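Local coordinates for restriction endonuclease UbaLAI (Unidentified, PDB 5O63), which cleaves double-stranded DNA as a monomeric Type IIE restriction enzyme and is represented here by its N-terminal B3 domain bound to cognate DNA, at residues R13-T18 and G122-C127; A26-P31 and V138-C143; D70-T75 and H96-E101. All blocks are in the same frame, centred on the assembly; numbering follows the deposited sequence. Where two conformers were deposited one is given.

Contact 1: residues R13-T18 and G122-C127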
loop_
_atom_site.group_PDB
_atom_site.type_symbol
_atom_site.label_atom_id
_atom_site.label_comp_id
_atom_site.label_asym_id
_atom_site.label_seq_id
_atom_site.Cartn_x
_atom_site.Cartn_y
_atom_site.Cartn_z
ATOM N N ARG A 13 -11.390 -11.653 -2.391
ATOM C CA ARG A 13 -12.790 -12.047 -2.370
ATOM C C ARG A 13 -13.693 -10.865 -1.926
ATOM O O ARG A 13 -14.849 -10.818 -2.362
ATOM C CB ARG A 13 -12.981 -13.278 -1.473
ATOM C CG ARG A 13 -13.191 -12.913 -0.022
ATOM N N SER A 14 -13.163 -9.883 -1.170
ATOM C CA SER A 14 -14.034 -8.830 -0.665
ATOM C C SER A 14 -14.364 -7.893 -1.819
ATOM O O SER A 14 -15.302 -7.091 -1.721
ATOM C CB SER A 14 -13.407 -8.053 0.516
ATOM O OG SER A 14 -12.251 -7.344 0.154
ATOM N N ALA A 15 -13.577 -7.967 -2.903
ATOM C CA ALA A 15 -13.838 -7.181 -4.121
ATOM C C ALA A 15 -14.619 -8.001 -5.166
ATOM O O ALA A 15 -14.794 -7.593 -6.308
ATOM C CB ALA A 15 -12.528 -6.677 -4.710
ATOM N N GLY A 16 -15.033 -9.177 -4.761
ATOM C CA GLY A 16 -15.787 -10.078 -5.658
ATOM C C GLY A 16 -14.966 -10.833 -6.696
ATOM O O GLY A 16 -15.498 -11.288 -7.712
ATOM N N LYS A 17 -13.684 -11.011 -6.441
ATOM C CA LYS A 17 -12.803 -11.778 -7.327
ATOM C C LYS A 17 -12.265 -12.965 -6.557
ATOM O O LYS A 17 -12.536 -13.080 -5.373
ATOM C CB LYS A 17 -11.632 -10.892 -7.821
ATOM C CG LYS A 17 -12.029 -9.637 -8.623
ATOM C CD LYS A 17 -12.653 -10.039 -9.977
ATOM C CE LYS A 17 -12.741 -8.846 -10.931
ATOM N NZ LYS A 17 -13.516 -9.223 -12.165
ATOM N N THR A 18 -11.511 -13.846 -7.217
ATOM C CA THR A 18 -10.739 -14.860 -6.488
ATOM C C THR A 18 -9.293 -14.758 -6.943
ATOM O O THR A 18 -9.028 -14.631 -8.154
ATOM C CB THR A 18 -11.297 -16.326 -6.708
ATOM O OG1 THR A 18 -11.052 -16.729 -8.050
ATOM C CG2 THR A 18 -12.802 -16.403 -6.393
ATOM N N GLY A 122 -5.681 -6.433 -10.432
ATOM C CA GLY A 122 -5.939 -5.132 -9.830
ATOM C C GLY A 122 -5.211 -4.897 -8.515
ATOM O O GLY A 122 -4.714 -5.817 -7.884
ATOM N N TYR A 123 -5.151 -3.634 -8.093
ATOM C CA TYR A 123 -4.515 -3.249 -6.828
ATOM C C TYR A 123 -5.532 -3.190 -5.699
ATOM O O TYR A 123 -6.717 -2.921 -5.928
ATOM C CB TYR A 123 -3.820 -1.875 -6.942
ATOM C CG TYR A 123 -2.566 -1.943 -7.774
ATOM C CD1 TYR A 123 -1.320 -2.232 -7.170
ATOM C CD2 TYR A 123 -2.596 -1.732 -9.140
ATOM C CE1 TYR A 123 -0.164 -2.301 -7.927
ATOM C CE2 TYR A 123 -1.429 -1.845 -9.932
ATOM C CZ TYR A 123 -0.204 -2.123 -9.306
ATOM O OH TYR A 123 0.966 -2.224 -10.068
ATOM N N TYR A 124 -5.018 -3.399 -4.486
ATOM C CA TYR A 124 -5.777 -3.393 -3.224
ATOM C C TYR A 124 -5.001 -2.600 -2.210
ATOM O O TYR A 124 -3.792 -2.682 -2.212
ATOM C CB TYR A 124 -5.948 -4.790 -2.674
ATOM C CG TYR A 124 -6.743 -5.641 -3.590
ATOM C CD1 TYR A 124 -8.089 -5.939 -3.295
ATOM C CD2 TYR A 124 -6.175 -6.156 -4.781
ATOM C CE1 TYR A 124 -8.878 -6.731 -4.148
ATOM C CE2 TYR A 124 -6.966 -6.958 -5.643
ATOM C CZ TYR A 124 -8.323 -7.223 -5.311
ATOM O OH TYR A 124 -9.168 -8.004 -6.114
ATOM N N PHE A 125 -5.720 -1.890 -1.341
ATOM C CA PHE A 125 -5.046 -1.128 -0.286
ATOM C C PHE A 125 -5.690 -1.350 1.035
ATOM O O PHE A 125 -6.910 -1.292 1.165
ATOM C CB PHE A 125 -5.120 0.358 -0.667
ATOM C CG PHE A 125 -4.682 1.286 0.401
ATOM C CD1 PHE A 125 -5.607 1.854 1.270
ATOM C CD2 PHE A 125 -3.339 1.606 0.521
ATOM C CE1 PHE A 125 -5.195 2.762 2.288
ATOM C CE2 PHE A 125 -2.891 2.513 1.533
ATOM C CZ PHE A 125 -3.825 3.085 2.416
ATOM N N ASP A 126 -4.871 -1.513 2.085
ATOM C CA ASP A 126 -5.337 -1.667 3.454
ATOM C C ASP A 126 -4.394 -0.844 4.341
ATOM O O ASP A 126 -3.279 -0.571 3.952
ATOM C CB ASP A 126 -5.309 -3.133 3.848
ATOM C CG ASP A 126 -6.101 -3.464 5.117
ATOM O OD1 ASP A 126 -6.773 -2.607 5.704
ATOM O OD2 ASP A 126 -6.138 -4.665 5.470
ATOM N N CYS A 127 -4.896 -0.404 5.484
ATOM C CA CYS A 127 -4.018 0.336 6.394
ATOM C C CYS A 127 -4.527 0.289 7.792
ATOM O O CYS A 127 -5.677 -0.069 8.058
ATOM C CB CYS A 127 -3.851 1.751 5.946
ATOM S SG CYS A 127 -5.355 2.714 6.163
#

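Contact 2: residues A26-P31 and V138-C143. With nucleotides of chain D.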
loop_
_atom_site.group_PDB
_atom_site.type_symbol
_atom_site.label_atom_id
_atom_site.label_comp_id
_atom_site.label_asym_id
_atom_site.label_seq_id
_atom_site.Cartn_x
_atom_site.Cartn_y
_atom_site.Cartn_z
ATOM N N ALA A 26 4.310 -3.794 1.584
ATOM C CA ALA A 26 3.817 -3.320 2.891
ATOM C C ALA A 26 4.885 -2.440 3.497
ATOM O O ALA A 26 6.090 -2.730 3.407
ATOM C CB ALA A 26 3.507 -4.443 3.808
ATOM N N LYS A 27 4.428 -1.371 4.111
ATOM C CA LYS A 27 5.336 -0.323 4.619
ATOM C C LYS A 27 4.851 0.128 5.993
ATOM O O LYS A 27 3.682 0.496 6.193
ATOM C CB LYS A 27 5.426 0.890 3.682
ATOM C CG LYS A 27 6.494 1.893 4.156
ATOM C CD LYS A 27 6.360 3.269 3.445
ATOM C CE LYS A 27 7.524 4.178 3.916
ATOM N NZ LYS A 27 7.313 5.638 3.428
ATOM N N VAL A 28 5.765 0.099 6.969
ATOM C CA VAL A 28 5.528 0.819 8.212
ATOM C C VAL A 28 5.829 2.276 7.959
ATOM O O VAL A 28 6.956 2.637 7.530
ATOM C CB VAL A 28 6.459 0.294 9.367
ATOM C CG1 VAL A 28 6.199 1.022 10.640
ATOM C CG2 VAL A 28 6.287 -1.257 9.511
ATOM N N LEU A 29 4.810 3.110 8.140
ATOM C CA LEU A 29 4.948 4.513 7.722
ATOM C C LEU A 29 5.986 5.218 8.591
ATOM O O LEU A 29 6.271 4.778 9.741
ATOM C CB LEU A 29 3.620 5.288 7.825
ATOM C CG LEU A 29 2.539 4.679 6.893
ATOM C CD1 LEU A 29 1.399 5.761 6.925
ATOM C CD2 LEU A 29 3.100 4.374 5.534
ATOM N N THR A 30 6.510 6.342 8.089
ATOM C CA THR A 30 7.293 7.254 8.948
ATOM C C THR A 30 6.383 8.413 9.339
ATOM O O THR A 30 5.327 8.617 8.642
ATOM C CB THR A 30 8.561 7.834 8.247
ATOM O OG1 THR A 30 8.206 8.867 7.309
ATOM C CG2 THR A 30 9.309 6.726 7.432
ATOM N N PRO A 31 6.708 9.191 10.338
ATOM C CA PRO A 31 5.775 10.198 10.845
ATOM C C PRO A 31 5.393 11.190 9.753
ATOM O O PRO A 31 4.208 11.674 9.762
ATOM C CB PRO A 31 6.546 10.876 11.989
ATOM C CG PRO A 31 7.314 9.611 12.602
ATOM C CD PRO A 31 7.792 8.928 11.334
ATOM N N VAL A 138 -1.714 -7.258 14.230
ATOM C CA VAL A 138 -2.082 -8.449 13.473
ATOM C C VAL A 138 -1.542 -8.332 12.033
ATOM O O VAL A 138 -0.932 -9.270 11.536
ATOM C CB VAL A 138 -3.619 -8.709 13.499
ATOM C CG1 VAL A 138 -4.021 -9.794 12.497
ATOM C CG2 VAL A 138 -4.020 -9.183 14.865
ATOM N N LEU A 139 -1.709 -7.175 11.394
ATOM C CA LEU A 139 -1.226 -7.031 10.037
ATOM C C LEU A 139 0.286 -7.054 9.932
ATOM O O LEU A 139 0.850 -7.680 9.009
ATOM C CB LEU A 139 -1.751 -5.731 9.416
ATOM C CG LEU A 139 -3.274 -5.747 9.231
ATOM C CD1 LEU A 139 -3.698 -4.403 8.662
ATOM C CD2 LEU A 139 -3.768 -6.916 8.350
ATOM N N PHE A 140 0.961 -6.400 10.872
ATOM C CA PHE A 140 2.414 -6.421 10.851
ATOM C C PHE A 140 2.942 -7.879 10.962
ATOM O O PHE A 140 3.874 -8.294 10.210
ATOM C CB PHE A 140 2.969 -5.546 11.963
ATOM C CG PHE A 140 4.504 -5.474 11.936
ATOM C CD1 PHE A 140 5.230 -6.389 12.681
ATOM C CD2 PHE A 140 5.177 -4.604 11.090
ATOM C CE1 PHE A 140 6.615 -6.391 12.617
ATOM C CE2 PHE A 140 6.556 -4.597 11.013
ATOM C CZ PHE A 140 7.278 -5.508 11.788
ATOM N N ALA A 141 2.374 -8.620 11.892
ATOM C CA ALA A 141 2.795 -10.019 12.053
ATOM C C ALA A 141 2.604 -10.832 10.731
ATOM O O ALA A 141 3.432 -11.692 10.393
ATOM C CB ALA A 141 2.002 -10.685 13.203
ATOM N N LEU A 142 1.470 -10.633 10.042
ATOM C CA LEU A 142 1.250 -11.368 8.790
ATOM C C LEU A 142 2.196 -10.955 7.679
ATOM O O LEU A 142 2.575 -11.800 6.895
ATOM C CB LEU A 142 -0.165 -11.182 8.220
ATOM C CG LEU A 142 -1.373 -11.264 9.082
ATOM C CD1 LEU A 142 -2.573 -10.759 8.320
ATOM C CD2 LEU A 142 -1.493 -12.683 9.328
ATOM N N CYS A 143 2.539 -9.666 7.576
ATOM C CA CYS A 143 3.370 -9.209 6.485
ATOM C C CYS A 143 4.854 -9.441 6.725
ATOM O O CYS A 143 5.612 -9.646 5.769
ATOM C CB CYS A 143 3.198 -7.710 6.262
ATOM S SG CYS A 143 1.494 -7.342 5.678
ATOM P P DC D 4 10.401 11.317 9.290
ATOM O OP1 DC D 4 10.590 10.949 10.735
ATOM O OP2 DC D 4 9.072 10.927 8.625
ATOM O "O5'" DC D 4 10.519 12.877 9.085
ATOM C "C5'" DC D 4 11.716 13.569 9.677
ATOM C "C4'" DC D 4 11.659 15.034 9.369
ATOM O "O4'" DC D 4 11.787 15.236 7.949
ATOM C "C3'" DC D 4 10.309 15.670 9.766
ATOM O "O3'" DC D 4 10.580 16.732 10.695
ATOM C "C2'" DC D 4 9.763 16.239 8.444
ATOM C "C1'" DC D 4 11.073 16.359 7.620
ATOM N N1 DC D 4 10.822 16.304 6.176
ATOM C C2 DC D 4 10.893 17.496 5.425
ATOM O O2 DC D 4 11.266 18.578 5.979
ATOM N N3 DC D 4 10.616 17.433 4.092
ATOM C C4 DC D 4 10.234 16.272 3.518
ATOM N N4 DC D 4 9.923 16.311 2.203
ATOM C C5 DC D 4 10.141 15.032 4.272
ATOM C C6 DC D 4 10.412 15.104 5.594
ATOM P P DC D 3 12.626 6.140 5.892
ATOM O OP1 DC D 3 12.949 5.550 7.254
ATOM O OP2 DC D 3 11.507 5.589 5.037
ATOM O "O5'" DC D 3 12.384 7.699 6.067
ATOM C "C5'" DC D 3 13.310 8.432 6.810
ATOM C "C4'" DC D 3 13.017 9.888 6.739
ATOM O "O4'" DC D 3 13.218 10.373 5.395
ATOM C "C3'" DC D 3 11.585 10.273 7.090
ATOM O "O3'" DC D 3 11.602 10.657 8.475
ATOM C "C2'" DC D 3 11.307 11.468 6.131
ATOM C "C1'" DC D 3 12.686 11.697 5.491
ATOM N N1 DC D 3 12.646 12.310 4.199
ATOM C C2 DC D 3 13.190 13.596 4.047
ATOM O O2 DC D 3 13.760 14.128 5.032
ATOM N N3 DC D 3 13.075 14.237 2.841
ATOM C C4 DC D 3 12.432 13.650 1.820
ATOM N N4 DC D 3 12.396 14.301 0.661
ATOM C C5 DC D 3 11.829 12.322 1.954
ATOM C C6 DC D 3 11.973 11.696 3.154
#

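Contact 3: residues D70-T75 and H96-E101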
loop_
_atom_site.group_PDB
_atom_site.type_symbol
_atom_site.label_atom_id
_atom_site.label_comp_id
_atom_site.label_asym_id
_atom_site.label_seq_id
_atom_site.Cartn_x
_atom_site.Cartn_y
_atom_site.Cartn_z
ATOM N N ASP A 70 -10.158 -0.236 -1.964
ATOM C CA ASP A 70 -9.883 0.179 -0.602
ATOM C C ASP A 70 -10.562 -0.751 0.356
ATOM O O ASP A 70 -11.788 -0.836 0.419
ATOM C CB ASP A 70 -10.378 1.612 -0.368
ATOM C CG ASP A 70 -10.085 2.072 1.007
ATOM O OD1 ASP A 70 -10.830 1.770 1.936
ATOM O OD2 ASP A 70 -9.084 2.770 1.172
ATOM N N SER A 71 -9.769 -1.546 1.094
ATOM C CA SER A 71 -10.330 -2.558 1.937
ATOM C C SER A 71 -11.142 -1.979 3.083
ATOM O O SER A 71 -12.103 -2.574 3.494
ATOM C CB SER A 71 -9.180 -3.436 2.489
ATOM O OG SER A 71 -9.658 -4.453 3.385
ATOM N N LEU A 72 -10.744 -0.828 3.609
ATOM C CA LEU A 72 -11.439 -0.326 4.791
ATOM C C LEU A 72 -12.886 0.093 4.411
ATOM O O LEU A 72 -13.831 -0.239 5.136
ATOM C CB LEU A 72 -10.706 0.859 5.418
ATOM C CG LEU A 72 -9.439 0.474 6.186
ATOM C CD1 LEU A 72 -8.817 1.809 6.680
ATOM C CD2 LEU A 72 -9.915 -0.388 7.315
ATOM N N SER A 73 -13.018 0.736 3.254
ATOM C CA SER A 73 -14.353 1.125 2.755
ATOM C C SER A 73 -15.077 0.094 1.901
ATOM O O SER A 73 -16.267 0.268 1.584
ATOM C CB SER A 73 -14.209 2.429 1.955
ATOM O OG SER A 73 -13.496 2.255 0.716
ATOM N N LYS A 74 -14.396 -1.001 1.568
ATOM C CA LYS A 74 -14.858 -1.993 0.598
ATOM C C LYS A 74 -15.438 -1.313 -0.648
ATOM O O LYS A 74 -16.514 -1.717 -1.128
ATOM C CB LYS A 74 -15.889 -2.963 1.222
ATOM C CG LYS A 74 -15.328 -3.842 2.394
ATOM C CD LYS A 74 -14.056 -4.587 1.995
ATOM C CE LYS A 74 -13.532 -5.532 3.113
ATOM N NZ LYS A 74 -12.070 -5.946 2.964
ATOM N N THR A 75 -14.753 -0.277 -1.160
ATOM C CA THR A 75 -15.125 0.328 -2.472
ATOM C C THR A 75 -13.930 0.561 -3.393
ATOM O O THR A 75 -12.795 0.733 -2.923
ATOM C CB THR A 75 -15.834 1.706 -2.291
ATOM O OG1 THR A 75 -15.042 2.504 -1.431
ATOM C CG2 THR A 75 -17.173 1.512 -1.669
ATOM N N HIS A 96 -6.948 6.469 2.054
ATOM C CA HIS A 96 -7.878 6.511 3.189
ATOM C C HIS A 96 -7.418 7.458 4.335
ATOM O O HIS A 96 -6.239 7.506 4.704
ATOM C CB HIS A 96 -8.073 5.084 3.717
ATOM C CG HIS A 96 -9.260 4.938 4.595
ATOM N ND1 HIS A 96 -9.308 5.460 5.872
ATOM C CD2 HIS A 96 -10.462 4.340 4.370
ATOM C CE1 HIS A 96 -10.482 5.153 6.410
ATOM N NE2 HIS A 96 -11.196 4.462 5.522
ATOM N N GLY A 97 -8.340 8.287 4.793
ATOM C CA GLY A 97 -8.015 9.291 5.811
ATOM C C GLY A 97 -7.580 8.744 7.161
ATOM O O GLY A 97 -7.043 9.520 7.983
ATOM N N LEU A 98 -7.725 7.444 7.394
ATOM C CA LEU A 98 -7.215 6.868 8.647
ATOM C C LEU A 98 -5.745 7.257 8.778
ATOM O O LEU A 98 -5.251 7.486 9.884
ATOM C CB LEU A 98 -7.360 5.333 8.681
ATOM C CG LEU A 98 -6.826 4.684 9.978
ATOM C CD1 LEU A 98 -7.372 5.359 11.261
ATOM C CD2 LEU A 98 -7.178 3.206 9.994
ATOM N N LEU A 99 -5.038 7.378 7.661
ATOM C CA LEU A 99 -3.563 7.581 7.796
ATOM C C LEU A 99 -3.233 8.981 8.325
ATOM O O LEU A 99 -2.109 9.237 8.765
ATOM C CB LEU A 99 -2.840 7.410 6.475
ATOM C CG LEU A 99 -2.831 6.011 5.878
ATOM C CD1 LEU A 99 -2.044 6.084 4.575
ATOM C CD2 LEU A 99 -2.269 5.016 6.869
ATOM N N ASN A 100 -4.207 9.893 8.294
ATOM C CA ASN A 100 -3.840 11.237 8.704
ATOM C C ASN A 100 -3.652 11.392 10.234
ATOM O O ASN A 100 -2.965 12.333 10.691
ATOM C CB ASN A 100 -4.914 12.201 8.177
ATOM C CG ASN A 100 -4.815 12.359 6.699
ATOM O OD1 ASN A 100 -3.718 12.285 6.105
ATOM N ND2 ASN A 100 -5.991 12.540 6.042
ATOM N N GLU A 101 -4.238 10.492 11.012
ATOM C CA GLU A 101 -4.185 10.604 12.456
ATOM C C GLU A 101 -2.794 10.233 12.947
ATOM O O GLU A 101 -2.383 9.114 12.759
ATOM C CB GLU A 101 -5.254 9.711 13.093
ATOM C CG GLU A 101 -6.662 10.347 13.048
ATOM C CD GLU A 101 -6.909 11.443 14.076
ATOM O OE1 GLU A 101 -6.156 11.529 15.068
ATOM O OE2 GLU A 101 -7.892 12.218 13.905
HETATM O O HOH W 1 -7.345 4.234 0.066
#

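Contact 1: residues R13-T18 and G122-C127
A15 meets Y124 where a helix has just ended, its methyl CB set 3.7 Å from CE1 of the tyrosine. The methyl comes at the edge of the ring, close to the ring plane. Y124 reaches it because CG lies anti to its carbonyl carbon (chi1 -63°), which extends the ring from the strand toward the end of helix 3-14. The same methyl is 3.9 Å from the phenolic OH of Y124. That hydroxyl has its polar partner elsewhere, in a hydrogen bond with NE2 of H116, which fixes the outer end of the ring.

This is the close-packed half, with Y124 buried. The other half is looser and partly solvent-facing. K17 starts toward the strand but its aliphatic part passes Y124 at about a right angle, with CG 4.1 Å from the tyrosine OH, and a bend at chi2 (-67°) carries the amino group off to a salt bridge with D118. Only the lower methylenes of the lysine therefore take part, and the charge is paired outside the contact.

What places A15 and K17 is a Schellman motif, a general way of stopping a helix: G16 takes a positive phi of 78° as the C-prime residue, its N bonded to R13 O at 2.9 Å, while K17 N reaches back to V12 O. The chain turns there and runs on into strand 19-28. Y124 also packs on L11 and V12 of helix 3-14 and on L112 and A114 of strand 108-116. A15 leans on F69 of strand 62-70 and K17 on H116 of strand 108-116, so the helix end and the turn after it reach the strands on either side of 121-128.

Contact 2: residues A26-P31 and V138-C143
T30 OG1 donates a hydrogen bond of 2.6 Å to OP2 of DC4 of chain D, tying the loop beyond strand 19-28 to the DNA backbone. The hydroxyl lies between the backbone N and the carbonyl carbon (chi1 76°), which turns the methyl branch to the neighbouring nucleotide: CG2 is 3.4 Å from OP2 of DC3 of chain D. One side chain thus spans two successive phosphates, one by a bond and one by packing. P31 brings its ring carbon CD to 3.5 Å from OP1 of DC4 of chain D, a van der Waals approach to the phosphate. The backbone N of T30 is held by D33, which also pairs with K27. A valine here would probably leave the DC4 phosphate oxygen without its donor and weaken the hold of this loop on the DNA.

Back along the same chain, the strand is part of the B3 fold, an open beta pseudobarrel, and helix 136-144 packs against strands 19-28 and 108-116. Alternate strand residues face that helix. V28 sends CG2 to the edge of the F140 ring, near its plane, at 3.7 Å from CE2, both side chains being buried. F140 has CG anti to its backbone N (chi1 -177°), which swings the ring from the flank of the helix toward the strand, and F144 stacks on it. Two residues earlier in the strand, A26 brings CB to within 4.0 Å of C143 SG, about one helical turn on from F140; the same buried cysteine touches I110 of strand 108-116.

Contact 3: residues D70-T75 and H96-E101
L72 sets a methyl almost exactly over the middle of the H96 imidazole: CD1 stands 3.6 Å from the ring centroid and 1° off its normal, a CH-pi contact aimed straight at the ring centre. CB of the same leucine lies near the ring too, 3.6 Å from H96 NE2, so the side chain both crosses the rim and rests on the face. From CD1 the apolar contact runs on to L98, whose CD2 is 4.0 Å away.

The ring is kept from turning by its own segment. L98 N donates to H96 ND1 at 3.0 Å, close to the ring plane and nearly straight at 163°; used as an acceptor, ND1 would be unprotonated, and if the ring is neutral its proton probably sits on NE2. The carboxylate of D70 lies nearly parallel to the ring plane, 14° apart, with OD1 beside the ring edge, 3.6 Å from CD2 of H96.

The two carboxylate oxygens of D70 do different work. OD2 accepts from a water at 2.5 Å, and that water in turn accepts from the backbone N of H96, a polar bridge between the loops. OD1 turns inward and takes S73 N at 2.8 Å, nearly along its C-O bond, which makes an Asx motif and fixes the carboxylate against the turn. L72 also leans on C127 and D70 on F125, both of strand 121-128, which anchors the turn to the sheet.

Here a hairpin connection meets a 3-10 turn: strands 62-70 and 75-84 are joined through a G1 beta bulge, where K74 and T75 both face D70, and residues 97-100 form the 3-10 segment. Such loops between strands decorate the pseudobarrel of a B3 domain, and this pair comes within about 7 Å of the bound DNA at its nearest atom.

Overall arrangement
The contacts illustrate how a B3 domain is built by joining distant chain parts around a shared sheet. Contacts 1 and 2 alternate along the sequence; their first segments lie on helix 3-14 and strand 19-28, their second on strand 121-128 and helix 136-144, with about 18 Å between centres. Contact 3 is nested within the loops closed by both, about 13 Å from contact 1 and about 15 Å from contact 2 between centres. Strand 121-128 joins contacts 1 and 3, since F125 and C127 meet D70 and L72, while L29 touches L99 between contacts 2 and 3. Contact 2 alone includes nucleotides, its buried strand leading into a loop that binds the DNA backbone.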